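Local coordinates for protein lovastatin nonaketide synthase, polyketide synthase component (Aspergillus terreus, PDB 7CPX) that builds dihydromonacolin L, the nonaketide precursor of lovastatin, by iterative condensation of malonyl units, working as a homodimeric polyketide synthase together with its partner lovC, at residues S1846-L1851 against F2114-K2120. The protein carries 2 engineered substitutions. Sequence-based numbering, arbitrary orientation.
Sequences SSSYFL and FAAHADK
Tyr1849 lays its ring against the end of helix 2111-2117 and the loop that follows. Phe2114 CE1 sits over one face of this ring, displaced toward the rim, 3.4 Å from Tyr1849 CD2. The two rings meet obliquely, their planes at 54° and their centroids 5.1 Å apart. Ala2118 CB approaches the same CD2 of Tyr1849 at 3.8 Å. Farther out along the ring, Tyr1849 OH meets CG of Lys2120 at 3.7 Å.

Lys2120 also runs beside Ser1846, where CD of Lys2120 packs on CB of Ser1846 at 3.6 Å. CG of Lys2120 lies anti to the backbone N (chi1 -171°), and a bend at chi2 carries the chain past the serine. The hydrogen bond between the segments is weak: Ser1848 OG donates to Ala2118 O over 3.3 Å. Ala2115 CB fits against the strand backbone, 4.0 Å from Phe1850 CA.

Asp2119 OD1 accepts a hydrogen bond from Thr2121 N, within the loop after the helix. Ser1846 OG bonds weakly to Asp2067. The contact joins a beta-hairpin to a helix away from the annotated sites, in a region consistent with the non-functional enoylreductase domain of this synthase family. Strand 1849-1853 pairs antiparallel with strand 1838-1842, whose Leu1840 touches Tyr1849, Phe2114 and Ala2115. The hairpin thus rests on helix 2111-2117, while strand 1869-1883 adds His1879 against Tyr1849 and Pro1878 against Phe2114.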
loop_
_atom_site.group_PDB
_atom_site.type_symbol
_atom_site.label_atom_id
_atom_site.label_comp_id
_atom_site.label_asym_id
_atom_site.label_seq_id
_atom_site.Cartn_x
_atom_site.Cartn_y
_atom_site.Cartn_z
ATOM N N SER A 1846 29.790 -13.817 5.260
ATOM C CA SER A 1846 29.493 -14.793 6.304
ATOM C C SER A 1846 28.311 -15.677 5.919
ATOM O O SER A 1846 27.588 -16.177 6.782
ATOM C CB SER A 1846 29.230 -14.103 7.643
ATOM O OG SER A 1846 30.326 -13.285 8.018
ATOM N N SER A 1847 28.103 -15.867 4.615
ATOM C CA SER A 1847 27.006 -16.712 4.159
ATOM C C SER A 1847 27.207 -18.157 4.598
ATOM O O SER A 1847 26.265 -18.813 5.061
ATOM C CB SER A 1847 26.880 -16.624 2.639
ATOM O OG SER A 1847 25.824 -17.440 2.164
ATOM N N SER A 1848 28.425 -18.670 4.463
ATOM C CA SER A 1848 28.731 -20.049 4.825
ATOM C C SER A 1848 30.245 -20.188 4.944
ATOM O O SER A 1848 30.980 -19.195 4.935
ATOM C CB SER A 1848 28.144 -21.023 3.799
ATOM O OG SER A 1848 28.428 -22.365 4.151
ATOM N N TYR A 1849 30.709 -21.430 5.055
ATOM C CA TYR A 1849 32.125 -21.744 5.162
ATOM C C TYR A 1849 32.574 -22.539 3.942
ATOM O O TYR A 1849 31.800 -23.304 3.360
ATOM C CB TYR A 1849 32.419 -22.550 6.430
ATOM C CG TYR A 1849 32.157 -21.798 7.714
ATOM C CD1 TYR A 1849 33.146 -21.022 8.297
ATOM C CD2 TYR A 1849 30.924 -21.868 8.343
ATOM C CE1 TYR A 1849 32.916 -20.336 9.471
ATOM C CE2 TYR A 1849 30.683 -21.184 9.518
ATOM C CZ TYR A 1849 31.682 -20.419 10.077
ATOM O OH TYR A 1849 31.448 -19.735 11.248
ATOM N N PHE A 1850 33.835 -22.351 3.563
ATOM C CA PHE A 1850 34.404 -23.065 2.431
ATOM C C PHE A 1850 35.890 -23.276 2.668
ATOM O O PHE A 1850 36.544 -22.479 3.344
ATOM C CB PHE A 1850 34.188 -22.306 1.116
ATOM C CG PHE A 1850 34.634 -20.871 1.166
ATOM C CD1 PHE A 1850 35.978 -20.547 1.195
ATOM C CD2 PHE A 1850 33.705 -19.847 1.175
ATOM C CE1 PHE A 1850 36.389 -19.233 1.240
ATOM C CE2 PHE A 1850 34.108 -18.530 1.217
ATOM C CZ PHE A 1850 35.453 -18.220 1.249
ATOM N N LEU A 1851 36.419 -24.348 2.092
ATOM C CA LEU A 1851 37.851 -24.598 2.133
ATOM C C LEU A 1851 38.551 -23.688 1.136
ATOM O O LEU A 1851 38.126 -23.576 -0.019
ATOM C CB LEU A 1851 38.145 -26.062 1.813
ATOM C CG LEU A 1851 37.525 -27.089 2.760
ATOM C CD1 LEU A 1851 37.729 -28.501 2.234
ATOM C CD2 LEU A 1851 38.115 -26.948 4.151
ATOM N N PHE A 2114 31.422 -29.965 7.102
ATOM C CA PHE A 2114 31.134 -28.684 7.737
ATOM C C PHE A 2114 30.993 -27.585 6.692
ATOM O O PHE A 2114 30.018 -26.826 6.698
ATOM C CB PHE A 2114 32.237 -28.337 8.738
ATOM C CG PHE A 2114 31.953 -27.107 9.555
ATOM C CD1 PHE A 2114 32.320 -25.854 9.098
ATOM C CD2 PHE A 2114 31.319 -27.206 10.780
ATOM C CE1 PHE A 2114 32.063 -24.723 9.848
ATOM C CE2 PHE A 2114 31.057 -26.080 11.534
ATOM C CZ PHE A 2114 31.428 -24.836 11.067
ATOM N N ALA A 2115 31.952 -27.500 5.768
ATOM C CA ALA A 2115 31.886 -26.473 4.736
ATOM C C ALA A 2115 30.629 -26.626 3.893
ATOM O O ALA A 2115 30.044 -25.631 3.450
ATOM C CB ALA A 2115 33.133 -26.536 3.855
ATOM N N ALA A 2116 30.197 -27.867 3.660
ATOM C CA ALA A 2116 29.024 -28.091 2.825
ATOM C C ALA A 2116 27.729 -27.757 3.556
ATOM O O ALA A 2116 26.767 -27.304 2.925
ATOM C CB ALA A 2116 28.994 -29.543 2.345
ATOM N N HIS A 2117 27.680 -27.964 4.875
ATOM C CA HIS A 2117 26.432 -27.869 5.618
ATOM C C HIS A 2117 26.462 -26.895 6.787
ATOM O O HIS A 2117 25.413 -26.676 7.403
ATOM C CB HIS A 2117 26.030 -29.253 6.149
ATOM C CG HIS A 2117 26.083 -30.332 5.113
ATOM N ND1 HIS A 2117 25.259 -30.345 4.008
ATOM C CD2 HIS A 2117 26.862 -31.433 5.014
ATOM C CE1 HIS A 2117 25.529 -31.409 3.273
ATOM N NE2 HIS A 2117 26.498 -32.086 3.861
ATOM N N ALA A 2118 27.609 -26.307 7.115
ATOM C CA ALA A 2118 27.661 -25.382 8.234
ATOM C C ALA A 2118 27.055 -24.037 7.848
ATOM O O ALA A 2118 26.829 -23.734 6.672
ATOM C CB ALA A 2118 29.097 -25.192 8.715
ATOM N N ASP A 2119 26.790 -23.221 8.865
ATOM C CA ASP A 2119 26.206 -21.902 8.664
ATOM C C ASP A 2119 26.793 -20.949 9.692
ATOM O O ASP A 2119 26.749 -21.227 10.894
ATOM C CB ASP A 2119 24.680 -21.953 8.792
ATOM C CG ASP A 2119 24.022 -20.633 8.446
ATOM O OD1 ASP A 2119 24.745 -19.688 8.064
ATOM O OD2 ASP A 2119 22.783 -20.539 8.556
ATOM N N LYS A 2120 27.341 -19.830 9.215
ATOM C CA LYS A 2120 27.937 -18.859 10.124
ATOM C C LYS A 2120 26.894 -18.280 11.070
ATOM O O LYS A 2120 27.149 -18.133 12.271
ATOM C CB LYS A 2120 28.614 -17.745 9.326
ATOM C CG LYS A 2120 29.458 -16.785 10.157
ATOM C CD LYS A 2120 28.624 -15.683 10.807
ATOM C CE LYS A 2120 29.498 -14.548 11.313
ATOM N NZ LYS A 2120 28.688 -13.403 11.814
#